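Local atomic coordinates of attachment invasion locus protein (PDB entry 3QRA), a protein that sits in the outer membrane of Yersinia pestis as a beta-barrel and mediates adhesion to and invasion of eukaryotic cells. Residues Gly3-Ser8 / Leu32-Glu37; Tyr11-Val16 / Asn26-Asn31; Tyr71-Ala76 / Ser135-Lys140; Leu92-Gly97 / Ser112-Ala117. All blocks are in the same frame, centred on the assembly; numbering follows the deposited sequence.

Contact 1: Gly3-Ser8 / Leu32-Glu37; sequences GESSIS and LKYRYE. With C8E ((hydroxyethyloxy)tri(ethyloxy)octane), chain E.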
# COMPACT_ATOMS: atom_id res chain seq x y z
N GLY A 3 -20.72 -11.77 -7.79
CA GLY A 3 -21.52 -10.98 -6.87
C GLY A 3 -20.93 -10.88 -5.47
O GLY A 3 -21.50 -10.21 -4.61
N GLU A 4 -19.80 -11.54 -5.24
CA GLU A 4 -19.21 -11.54 -3.90
C GLU A 4 -18.20 -10.43 -3.69
O GLU A 4 -17.41 -10.11 -4.58
CB GLU A 4 -18.58 -12.90 -3.57
CG GLU A 4 -19.62 -14.01 -3.39
CD GLU A 4 -19.00 -15.35 -3.01
OE1 GLU A 4 -17.78 -15.54 -3.20
OE2 GLU A 4 -19.75 -16.21 -2.52
N SER A 5 -18.25 -9.86 -2.49
CA SER A 5 -17.35 -8.80 -2.06
C SER A 5 -16.35 -9.35 -1.06
O SER A 5 -16.69 -10.22 -0.25
CB SER A 5 -18.14 -7.68 -1.36
OG SER A 5 -19.09 -7.09 -2.23
N SER A 6 -15.13 -8.83 -1.09
CA SER A 6 -14.13 -9.14 -0.07
C SER A 6 -13.61 -7.84 0.52
O SER A 6 -13.28 -6.91 -0.19
CB SER A 6 -12.96 -9.91 -0.69
OG SER A 6 -13.40 -11.09 -1.34
N ILE A 7 -13.56 -7.77 1.84
CA ILE A 7 -13.04 -6.58 2.49
C ILE A 7 -11.93 -7.04 3.42
O ILE A 7 -12.10 -8.01 4.17
CB ILE A 7 -14.16 -5.82 3.26
CG1 ILE A 7 -13.60 -4.58 3.97
CG2 ILE A 7 -14.87 -6.74 4.25
CD1 ILE A 7 -13.07 -3.53 3.03
N SER A 8 -10.80 -6.35 3.36
CA SER A 8 -9.67 -6.69 4.22
C SER A 8 -8.96 -5.46 4.78
O SER A 8 -8.94 -4.39 4.15
CB SER A 8 -8.66 -7.58 3.49
OG SER A 8 -8.17 -6.99 2.29
N LEU A 32 -6.35 -0.86 3.38
CA LEU A 32 -7.71 -1.39 3.23
C LEU A 32 -7.87 -1.81 1.77
O LEU A 32 -7.51 -1.05 0.86
CB LEU A 32 -8.74 -0.32 3.56
CG LEU A 32 -8.74 0.17 5.01
CD1 LEU A 32 -9.47 1.51 5.15
CD2 LEU A 32 -9.37 -0.88 5.92
N LYS A 33 -8.37 -3.02 1.54
CA LYS A 33 -8.68 -3.43 0.16
C LYS A 33 -10.12 -3.89 0.07
O LYS A 33 -10.65 -4.50 1.01
CB LYS A 33 -7.73 -4.53 -0.34
CG LYS A 33 -6.29 -4.05 -0.55
CD LYS A 33 -5.65 -4.83 -1.74
CE LYS A 33 -4.19 -4.43 -1.94
NZ LYS A 33 -3.30 -5.00 -0.88
N TYR A 34 -10.76 -3.58 -1.06
CA TYR A 34 -12.14 -3.98 -1.31
C TYR A 34 -12.21 -4.60 -2.70
O TYR A 34 -11.77 -4.00 -3.67
CB TYR A 34 -13.09 -2.79 -1.23
CG TYR A 34 -14.47 -3.14 -1.75
CD1 TYR A 34 -15.37 -3.85 -0.97
CD2 TYR A 34 -14.86 -2.80 -3.04
CE1 TYR A 34 -16.63 -4.19 -1.46
CE2 TYR A 34 -16.11 -3.14 -3.53
CZ TYR A 34 -16.99 -3.83 -2.74
OH TYR A 34 -18.23 -4.16 -3.25
N ARG A 35 -12.74 -5.82 -2.77
CA ARG A 35 -12.80 -6.57 -4.02
C ARG A 35 -14.24 -6.88 -4.34
O ARG A 35 -15.05 -7.16 -3.44
CB ARG A 35 -12.03 -7.89 -3.88
CG ARG A 35 -12.14 -8.80 -5.11
CD ARG A 35 -11.44 -10.12 -4.82
NE ARG A 35 -11.58 -11.10 -5.90
CZ ARG A 35 -11.04 -12.31 -5.85
NH1 ARG A 35 -10.36 -12.66 -4.77
NH2 ARG A 35 -11.17 -13.17 -6.87
N TYR A 36 -14.59 -6.82 -5.62
CA TYR A 36 -15.91 -7.23 -6.05
C TYR A 36 -15.75 -8.11 -7.28
O TYR A 36 -15.07 -7.74 -8.23
CB TYR A 36 -16.80 -6.03 -6.37
CG TYR A 36 -18.23 -6.44 -6.69
CD1 TYR A 36 -19.17 -6.58 -5.68
CD2 TYR A 36 -18.63 -6.70 -8.00
CE1 TYR A 36 -20.46 -6.95 -5.94
CE2 TYR A 36 -19.95 -7.09 -8.28
CZ TYR A 36 -20.85 -7.21 -7.24
OH TYR A 36 -22.16 -7.58 -7.46
N GLU A 37 -16.37 -9.26 -7.25
CA GLU A 37 -16.29 -10.21 -8.32
C GLU A 37 -17.53 -10.09 -9.22
O GLU A 37 -18.59 -10.31 -8.77
CB GLU A 37 -16.12 -11.62 -7.77
CG GLU A 37 -14.79 -11.90 -7.12
CD GLU A 37 -14.68 -13.22 -6.45
OE1 GLU A 37 -14.66 -14.24 -7.10
OE2 GLU A 37 -14.60 -13.24 -5.24
C1 C8E E . -11.09 0.07 0.11
C2 C8E E . -10.23 0.98 -0.77
C3 C8E E . -10.91 1.20 -2.11
C4 C8E E . -10.54 2.55 -2.70
C5 C8E E . -10.16 2.42 -4.17
C6 C8E E . -11.03 3.31 -5.04
C7 C8E E . -10.46 3.40 -6.45
C8 C8E E . -11.47 4.04 -7.41
O HOH W 1 -14.78 -11.06 -3.62
O HOH W 2 -10.03 -7.51 0.18
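Ser5-Ser8 and Lys33-Tyr36 are antiparallel partners in the first hairpin of the barrel, formed by strands 5-18 and 28-37. Ser6 and Arg35 are a hydrogen-bonded pair, with Ser6 N to Arg35 O and Arg35 N to Ser6 O both 2.9 Å, and Ser8 repeats the pattern with Lys33. Ahead of the first strand two more backbone bonds follow, Glu37 N to Glu4 O and Gly3 N to Glu37 O at 2.8 Å. Tyr34 and Tyr36 hold CG anti to the backbone N (chi1 169° and -174°). Their rings flank Ser5, whose OG lies 3.2 Å from Tyr34 OH and at the edge of the Tyr36 ring, near its plane. Ile7 CD1 folds back to 3.3 Å from Lys33 O. This is the outer, lipid-facing side of an eight-stranded barrel, and a detergent tail reaches Tyr34 CB with its C1 at 3.7 Å. The opposite face looks into the barrel. There Ser6 CB rests on Arg35 CB, and one water joins Ser6 OG to Glu37 OE2. Arg35 runs out fully extended to Ser87 and Gln123, while Glu37 OE2 stands 3.6 Å above its guanidinium plane. Glu4 OE1 and Glu37 OE2, only 4.4 Å apart, both reach Arg156, which probably offsets their repulsion, and both glutamates also bind the N-terminal amine of Met1. Lys33 turns away to Asn31 and Asp133.

Contact 2: Tyr11-Val16 / Asn26-Asn31; sequences YAQSRV and NPRGFN. With C8E ((hydroxyethyloxy)tri(ethyloxy)octane), chain G; C8E ((hydroxyethyloxy)tri(ethyloxy)octane), chain B.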
# COMPACT_ATOMS: atom_id res chain seq x y z
N TYR A 11 -1.53 -4.78 7.55
CA TYR A 11 -0.30 -4.05 7.80
C TYR A 11 0.24 -3.55 6.47
O TYR A 11 0.12 -4.23 5.44
CB TYR A 11 0.73 -4.98 8.41
CG TYR A 11 0.34 -5.60 9.72
CD1 TYR A 11 0.56 -4.93 10.92
CD2 TYR A 11 -0.22 -6.88 9.77
CE1 TYR A 11 0.22 -5.50 12.13
CE2 TYR A 11 -0.57 -7.45 10.97
CZ TYR A 11 -0.35 -6.76 12.15
OH TYR A 11 -0.69 -7.33 13.34
N ALA A 12 0.80 -2.34 6.50
CA ALA A 12 1.61 -1.87 5.38
C ALA A 12 2.97 -1.40 5.88
O ALA A 12 3.07 -0.78 6.93
CB ALA A 12 0.88 -0.75 4.64
N GLN A 13 4.03 -1.72 5.14
CA GLN A 13 5.36 -1.26 5.53
C GLN A 13 6.10 -0.84 4.27
O GLN A 13 6.10 -1.56 3.28
CB GLN A 13 6.13 -2.38 6.25
CG GLN A 13 7.54 -1.98 6.64
CD GLN A 13 7.90 -2.41 8.05
OE1 GLN A 13 8.68 -1.74 8.73
NE2 GLN A 13 7.36 -3.54 8.48
N SER A 14 6.68 0.35 4.31
CA SER A 14 7.40 0.89 3.16
C SER A 14 8.91 0.90 3.39
O SER A 14 9.38 1.00 4.53
CB SER A 14 6.94 2.32 2.84
OG SER A 14 5.56 2.40 2.52
N ARG A 15 9.64 0.76 2.29
CA ARG A 15 11.05 1.08 2.21
C ARG A 15 11.14 2.31 1.32
O ARG A 15 10.46 2.39 0.30
CB ARG A 15 11.84 -0.07 1.58
CG ARG A 15 11.96 -1.32 2.46
CD ARG A 15 12.95 -2.31 1.83
NE ARG A 15 13.20 -3.46 2.69
N VAL A 16 11.96 3.28 1.72
CA VAL A 16 12.07 4.53 0.99
C VAL A 16 13.53 4.76 0.64
O VAL A 16 14.39 4.76 1.52
CB VAL A 16 11.55 5.71 1.84
CG1 VAL A 16 11.67 7.01 1.06
CG2 VAL A 16 10.11 5.46 2.25
N ASN A 26 11.81 2.21 7.85
CA ASN A 26 10.92 2.45 8.98
C ASN A 26 9.41 2.70 8.73
O ASN A 26 8.59 2.30 9.56
CB ASN A 26 11.47 3.58 9.86
CG ASN A 26 12.86 3.28 10.39
OD1 ASN A 26 13.83 3.92 9.98
ND2 ASN A 26 12.96 2.32 11.29
N PRO A 27 9.04 3.38 7.64
CA PRO A 27 7.63 3.81 7.56
C PRO A 27 6.62 2.66 7.61
O PRO A 27 6.78 1.65 6.92
CB PRO A 27 7.55 4.55 6.22
CG PRO A 27 8.96 4.99 5.95
CD PRO A 27 9.84 3.89 6.50
N ARG A 28 5.58 2.83 8.42
CA ARG A 28 4.59 1.77 8.65
C ARG A 28 3.18 2.36 8.70
O ARG A 28 2.99 3.54 8.99
CB ARG A 28 4.88 1.08 9.99
CG ARG A 28 6.14 0.24 9.98
CD ARG A 28 6.26 -0.61 11.22
NE ARG A 28 6.56 0.19 12.40
CZ ARG A 28 7.79 0.42 12.84
NH1 ARG A 28 8.84 -0.08 12.20
NH2 ARG A 28 7.97 1.16 13.93
N GLY A 29 2.19 1.53 8.42
CA GLY A 29 0.82 1.98 8.45
C GLY A 29 -0.09 0.82 8.13
O GLY A 29 0.14 -0.32 8.57
N PHE A 30 -1.11 1.10 7.33
CA PHE A 30 -2.17 0.13 7.09
C PHE A 30 -2.68 0.19 5.65
O PHE A 30 -2.38 1.12 4.88
CB PHE A 30 -3.33 0.36 8.08
CG PHE A 30 -4.11 1.61 7.81
CD1 PHE A 30 -5.25 1.57 7.02
CD2 PHE A 30 -3.68 2.83 8.31
CE1 PHE A 30 -5.95 2.73 6.74
CE2 PHE A 30 -4.37 3.99 8.03
CZ PHE A 30 -5.51 3.94 7.24
N ASN A 31 -3.47 -0.82 5.30
CA ASN A 31 -3.99 -0.99 3.95
C ASN A 31 -5.41 -1.53 4.03
O ASN A 31 -5.65 -2.53 4.71
CB ASN A 31 -3.07 -1.96 3.21
CG ASN A 31 -3.60 -2.38 1.86
OD1 ASN A 31 -3.53 -3.56 1.51
ND2 ASN A 31 -4.12 -1.42 1.09
C1 C8E G . 3.59 -6.14 5.86
C2 C8E G . 4.17 -6.00 7.26
C3 C8E G . 3.55 -7.00 8.23
C4 C8E G . 4.36 -7.16 9.51
C5 C8E G . 3.58 -7.93 10.57
C6 C8E G . 3.35 -7.11 11.83
C7 C8E G . 3.77 -7.89 13.08
C8 C8E G . 3.70 -7.03 14.33
C1 C8E B . -12.22 -3.02 8.28
C2 C8E B . -12.63 -4.37 7.71
C3 C8E B . -11.59 -5.45 8.02
C4 C8E B . -12.23 -6.68 8.64
C5 C8E B . -11.61 -7.01 10.00
C6 C8E B . -10.72 -8.23 9.88
C7 C8E B . -9.67 -8.28 10.98
C8 C8E B . -8.42 -9.03 10.52
O9 C8E B . -7.30 -8.24 10.86
C10 C8E B . -6.06 -8.87 10.60
C11 C8E B . -5.22 -7.84 9.85
O12 C8E B . -3.91 -8.33 9.66
C13 C8E B . -3.91 -9.49 8.88
C14 C8E B . -2.69 -10.33 9.19
O15 C8E B . -2.56 -11.30 8.18
C16 C8E B . -3.38 -12.43 8.41
C17 C8E B . -2.99 -13.10 9.72
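This is an antiparallel strand pairing, Ala12 with Gly29 and Gln13 with Arg28, in the loop-side half of the hairpin between strands 5-18 and 28-37, where the wall of the barrel twists strongly: the two short strand segments run at 134° to each other. Ala12 and Gly29 form the hydrogen-bonded pair. Gly29 N gives a bond of 2.9 Å to Ala12 O, whereas Ala12 N approaches Gly29 O from above the carbonyl plane, 56° out of it. One step on, Ser14 N binds Pro27 O at 2.9 Å. On the outer face Gln13 and Arg28 lie side by side and point the same way; Gln13 CG, anti to its backbone N (chi1 178°), lies 3.7 Å from Pro27 O. Tyr11 also projects outward. A detergent tail passes over the centre of one face of its ring, with C6 of that tail 3.5 Å from Tyr11 CE1. Inward, Ala12 CB sits against the Phe30 carbonyl, and Pro27 CG meets Val16 CG2 at 3.9 Å beside Phe69. The Ser14 hydroxyl is bonded to Thr51 and Thr148, and Asn31 to Phe48, Ser47 and Lys33. Inside, then, a hydroxyl and an amide find protein partners; outside, the polar Gln13-Arg28 pair stands with Tyr11, whose ring offers its face to an alkyl chain, consistent with a site near the edge of the membrane.

Contact 3: Tyr71-Ala76 / Ser135-Lys140; sequences YYSVTA and SYEYSK. With C8E ((hydroxyethyloxy)tri(ethyloxy)octane), chain F; C8E ((hydroxyethyloxy)tri(ethyloxy)octane), chain H.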
# COMPACT_ATOMS: atom_id res chain seq x y z
N TYR A 71 3.23 8.67 3.38
CA TYR A 71 2.91 8.17 2.05
C TYR A 71 1.49 7.62 2.06
O TYR A 71 1.11 6.92 2.91
CB TYR A 71 3.86 7.04 1.68
CG TYR A 71 3.53 6.30 0.39
CD1 TYR A 71 3.86 6.81 -0.82
CD2 TYR A 71 2.91 5.07 0.42
CE1 TYR A 71 3.58 6.13 -1.98
CE2 TYR A 71 2.65 4.38 -0.75
CZ TYR A 71 2.99 4.92 -1.94
OH TYR A 71 2.72 4.26 -3.08
N TYR A 72 0.73 7.96 1.06
CA TYR A 72 -0.43 7.23 0.81
C TYR A 72 -0.79 7.03 -0.64
O TYR A 72 -0.25 7.67 -1.50
CB TYR A 72 -1.60 7.77 1.53
CG TYR A 72 -1.97 9.13 1.21
CD1 TYR A 72 -1.44 10.18 1.93
CD2 TYR A 72 -2.93 9.38 0.26
CE1 TYR A 72 -1.82 11.46 1.64
CE2 TYR A 72 -3.34 10.65 -0.04
CZ TYR A 72 -2.80 11.71 0.65
OH TYR A 72 -3.23 13.00 0.33
N SER A 73 -1.67 6.08 -0.85
CA SER A 73 -1.92 5.71 -2.23
C SER A 73 -3.34 5.20 -2.38
O SER A 73 -3.94 4.65 -1.45
CB SER A 73 -0.93 4.65 -2.70
OG SER A 73 -1.13 3.40 -2.05
N VAL A 74 -3.88 5.41 -3.58
CA VAL A 74 -5.17 4.85 -3.95
C VAL A 74 -4.93 4.18 -5.29
O VAL A 74 -4.46 4.82 -6.25
CB VAL A 74 -6.26 5.93 -4.08
CG1 VAL A 74 -7.57 5.31 -4.62
CG2 VAL A 74 -6.54 6.56 -2.72
N THR A 75 -5.18 2.87 -5.34
CA THR A 75 -4.92 2.11 -6.57
C THR A 75 -6.08 1.16 -6.86
O THR A 75 -6.88 0.84 -5.99
CB THR A 75 -3.61 1.28 -6.49
OG1 THR A 75 -3.68 0.38 -5.39
CG2 THR A 75 -2.36 2.19 -6.33
N ALA A 76 -6.19 0.70 -8.10
CA ALA A 76 -7.28 -0.19 -8.46
C ALA A 76 -6.89 -1.01 -9.67
O ALA A 76 -5.98 -0.65 -10.41
CB ALA A 76 -8.56 0.60 -8.76
N SER A 135 0.21 -7.97 -1.00
CA SER A 135 0.57 -7.26 -2.23
C SER A 135 1.81 -6.40 -2.07
O SER A 135 2.26 -6.13 -0.96
CB SER A 135 -0.62 -6.41 -2.73
OG SER A 135 -0.75 -5.21 -1.99
N TYR A 136 2.36 -6.00 -3.21
CA TYR A 136 3.48 -5.07 -3.26
C TYR A 136 3.10 -3.89 -4.15
O TYR A 136 2.34 -4.04 -5.13
CB TYR A 136 4.75 -5.76 -3.80
CG TYR A 136 5.89 -4.78 -4.04
CD1 TYR A 136 6.68 -4.35 -2.97
CD2 TYR A 136 6.17 -4.30 -5.31
CE1 TYR A 136 7.72 -3.46 -3.18
CE2 TYR A 136 7.21 -3.39 -5.52
CZ TYR A 136 7.98 -2.98 -4.45
OH TYR A 136 9.01 -2.09 -4.64
N GLU A 137 3.60 -2.72 -3.79
CA GLU A 137 3.32 -1.50 -4.52
C GLU A 137 4.60 -0.71 -4.68
O GLU A 137 5.44 -0.71 -3.80
CB GLU A 137 2.32 -0.68 -3.71
CG GLU A 137 1.95 0.65 -4.30
CD GLU A 137 0.81 1.25 -3.51
OE1 GLU A 137 -0.31 0.69 -3.61
OE2 GLU A 137 1.04 2.22 -2.76
N TYR A 138 4.74 -0.01 -5.80
CA TYR A 138 5.91 0.81 -6.09
C TYR A 138 5.46 2.18 -6.59
O TYR A 138 4.52 2.29 -7.38
CB TYR A 138 6.77 0.14 -7.16
CG TYR A 138 7.93 0.97 -7.63
CD1 TYR A 138 9.10 1.07 -6.87
CD2 TYR A 138 7.87 1.66 -8.85
CE1 TYR A 138 10.19 1.84 -7.32
CE2 TYR A 138 8.95 2.42 -9.30
CZ TYR A 138 10.09 2.51 -8.53
OH TYR A 138 11.15 3.26 -8.99
N SER A 139 6.11 3.23 -6.10
CA SER A 139 5.87 4.56 -6.65
C SER A 139 7.17 5.33 -6.66
O SER A 139 7.91 5.32 -5.68
CB SER A 139 4.80 5.30 -5.83
OG SER A 139 4.52 6.59 -6.36
N LYS A 140 7.47 5.99 -7.78
CA LYS A 140 8.63 6.86 -7.84
C LYS A 140 8.20 8.32 -7.83
O LYS A 140 7.48 8.78 -8.72
CB LYS A 140 9.51 6.57 -9.07
CG LYS A 140 10.85 7.31 -9.01
CD LYS A 140 11.87 6.77 -10.01
CE LYS A 140 13.21 7.46 -9.83
NZ LYS A 140 14.25 6.88 -10.71
C1 C8E F . -9.24 5.86 6.01
C2 C8E F . -7.98 6.69 6.26
C3 C8E F . -7.97 7.94 5.39
C4 C8E F . -7.10 9.03 6.01
C5 C8E F . -6.02 9.48 5.03
C6 C8E F . -6.05 10.99 4.83
C7 C8E F . -4.73 11.51 4.28
C8 C8E F . -4.84 12.99 3.94
O9 C8E F . -3.58 13.61 4.07
C1 C8E H . 2.43 -11.26 -2.77
C2 C8E H . 3.03 -10.15 -3.62
C3 C8E H . 3.30 -10.63 -5.04
C4 C8E H . 3.38 -9.46 -6.02
C5 C8E H . 4.68 -9.47 -6.82
C6 C8E H . 5.46 -8.17 -6.66
C7 C8E H . 6.95 -8.41 -6.89
C8 C8E H . 7.76 -7.14 -6.68
O9 C8E H . 9.02 -7.47 -6.14
O HOH W 3 4.85 2.16 -2.56
O HOH W 4 -2.82 1.01 -2.82
O HOH W 5 -1.19 -1.17 -5.17
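Glu137 reaches across the inside of the barrel from strand 130-141 to Tyr71 and Ser73 on strand 66-81; the two short strand segments approach no closer than 9.7 Å between their axes, so they meet through side chains. Direct hydrogen bonds converge on one oxygen. Glu137 OE2 accepts from Ser73 OG at 2.6 Å on its syn side and from Tyr71 OH at 2.7 Å on its anti side, so two donors grip it and should help stabilise a negative charge. The Glu137 chain gets there by extension, CG anti to the backbone N (chi1 178°) and CD continuing straight on. OE2 lies in the plane of the Tyr71 ring, at its edge, and the carboxylate is turned 59° from that ring. Water takes care of the other oxygen: two molecules donate to Glu137 OE1, at 2.7 and 2.6 Å, and each also binds Thr75 OG1. Van der Waals contact is sparse, with Ser139 CB 3.6 Å from Tyr71 OH and Thr75 CG2 near OE1. On the outside, Tyr72 and Tyr136 meet detergent molecules. A buried carboxylate satisfied by hydroxyls and ordered water across the barrel interior is in keeping with the polar interior of small eight-stranded outer-membrane barrels.

Contact 4: Leu92-Gly97 / Ser112-Ala117; sequences LGAGHG and SKTSLA. With C8E ((hydroxyethyloxy)tri(ethyloxy)octane), chain D.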
# COMPACT_ATOMS: atom_id res chain seq x y z
N LEU A 92 -3.15 -0.13 -10.43
CA LEU A 92 -2.59 1.12 -10.91
C LEU A 92 -3.33 2.25 -10.23
O LEU A 92 -4.54 2.16 -9.95
CB LEU A 92 -2.78 1.25 -12.43
CG LEU A 92 -2.21 2.51 -13.07
CD1 LEU A 92 -0.70 2.51 -12.96
CD2 LEU A 92 -2.64 2.61 -14.54
N GLY A 93 -2.61 3.33 -9.95
CA GLY A 93 -3.26 4.48 -9.33
C GLY A 93 -2.26 5.57 -9.02
O GLY A 93 -1.35 5.83 -9.80
N ALA A 94 -2.45 6.21 -7.87
CA ALA A 94 -1.62 7.34 -7.49
C ALA A 94 -1.02 7.14 -6.11
O ALA A 94 -1.68 6.63 -5.19
CB ALA A 94 -2.43 8.64 -7.52
N GLY A 95 0.24 7.54 -5.98
CA GLY A 95 0.91 7.63 -4.69
C GLY A 95 1.24 9.08 -4.40
O GLY A 95 1.49 9.87 -5.32
N HIS A 96 1.23 9.45 -3.12
CA HIS A 96 1.52 10.80 -2.69
C HIS A 96 2.42 10.71 -1.47
O HIS A 96 2.06 10.07 -0.47
CB HIS A 96 0.23 11.56 -2.33
CG HIS A 96 0.47 12.96 -1.84
ND1 HIS A 96 0.70 14.01 -2.70
CD2 HIS A 96 0.52 13.47 -0.59
CE1 HIS A 96 0.87 15.12 -2.00
NE2 HIS A 96 0.77 14.82 -0.71
N GLY A 97 3.59 11.31 -1.58
CA GLY A 97 4.55 11.36 -0.49
C GLY A 97 4.81 12.77 -0.01
O GLY A 97 4.78 13.73 -0.78
N SER A 112 6.53 17.69 -1.21
CA SER A 112 5.54 16.65 -1.44
C SER A 112 5.37 16.42 -2.94
O SER A 112 5.64 17.31 -3.75
CB SER A 112 4.21 17.00 -0.75
OG SER A 112 3.39 17.81 -1.56
N LYS A 113 4.96 15.21 -3.28
CA LYS A 113 4.88 14.82 -4.68
C LYS A 113 3.82 13.76 -4.88
O LYS A 113 3.66 12.86 -4.05
CB LYS A 113 6.24 14.31 -5.16
CG LYS A 113 6.24 13.71 -6.57
CD LYS A 113 6.10 14.80 -7.64
CE LYS A 113 6.15 14.20 -9.04
NZ LYS A 113 6.03 15.24 -10.10
N THR A 114 3.10 13.86 -5.99
CA THR A 114 2.16 12.83 -6.41
C THR A 114 2.64 12.23 -7.72
O THR A 114 3.00 12.95 -8.66
CB THR A 114 0.76 13.42 -6.65
OG1 THR A 114 0.32 14.10 -5.46
CG2 THR A 114 -0.25 12.32 -7.00
N SER A 115 2.63 10.90 -7.80
CA SER A 115 3.06 10.22 -9.01
C SER A 115 2.22 8.98 -9.18
O SER A 115 1.35 8.70 -8.35
CB SER A 115 4.54 9.85 -8.92
OG SER A 115 5.04 9.45 -10.19
N LEU A 116 2.47 8.24 -10.25
CA LEU A 116 1.80 6.95 -10.43
C LEU A 116 2.24 5.96 -9.36
O LEU A 116 3.39 5.99 -8.90
CB LEU A 116 2.11 6.39 -11.81
CG LEU A 116 1.51 7.15 -12.99
CD1 LEU A 116 2.07 6.62 -14.31
CD2 LEU A 116 -0.02 7.05 -12.95
N ALA A 117 1.32 5.09 -8.96
CA ALA A 117 1.67 3.95 -8.12
C ALA A 117 1.24 2.67 -8.84
O ALA A 117 0.21 2.65 -9.51
CB ALA A 117 0.98 4.04 -6.77
C1 C8E D . 8.71 12.41 -0.26
C2 C8E D . 8.35 13.68 -1.02
C3 C8E D . 8.79 13.59 -2.47
C4 C8E D . 10.05 14.41 -2.75
C5 C8E D . 10.20 14.65 -4.25
C6 C8E D . 10.71 16.06 -4.54
C7 C8E D . 9.57 17.03 -4.81
C8 C8E D . 10.04 18.47 -4.65
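A chi1 of 179° carries His96 CG out on the face shared with Thr114, anti to the backbone N, and a chi2 of 80° turns ND1 toward Thr114 OG1, which Thr114 sets beside its own backbone N (chi1 -55°); the two polar groups meet on the outer face of the hairpin formed by strands 86-102 and 108-124. His96 ND1 and Thr114 OG1 are 2.8 Å apart in a fairly straight hydrogen bond, and either may be the donor. OG1 comes in at the edge of the ring, close to its plane, and on the same ring His96 CE1 lies 3.7 Å from Ser112 OG. The Tyr72 ring of the adjacent strand 66-81 meets the imidazole as well. Beneath this pair runs an unbroken antiparallel ladder: Gly93 with Ala117, Gly95 with Ser115 and Gly97 with Lys113 are each joined by two backbone bonds, among them Gly95 N to Ser115 O at 2.9 Å. The three glycines bring no side chain to the inner face, and the CB of Ala117 lies against the Gly95 backbone, 3.7 Å from Gly95 N. Farther along, Leu92 CD1 packs on Ala117 O and Leu116 CD2 on Gly93 O, both at 3.6 Å. Ser115 OG turns inward to Lys140 O. Near Gly97, a detergent tail lies with its C3 3.8 Å from Lys113 CB. The strands are thus held mainly by backbone bonds, to which the histidine-threonine pair adds a side-chain link that probably restricts the rotation of the imidazole.

How the contacts relate
From the N terminus, strand 5-18 leaves contact 1 and runs on to contact 2, beyond which the chain turns back and strand 28-37 returns through both. Contact 2 thus lies within the loop of contact 1, and together they follow one hairpin over some 22 Å between centres. Contact 3 opens later, on strand 66-81, and closes on strand 130-141; contact 4, the hairpin of strands 86-102 and 108-124, is enclosed by it. Contacts 3 and 4 touch along both shared strand borders, through Tyr72 with His96 and Ser139 with Leu116. Lys33 joins contact 1 to contact 3 at Ser135. Contacts 1, 2 and 4 build the wall; contact 3 bridges the interior.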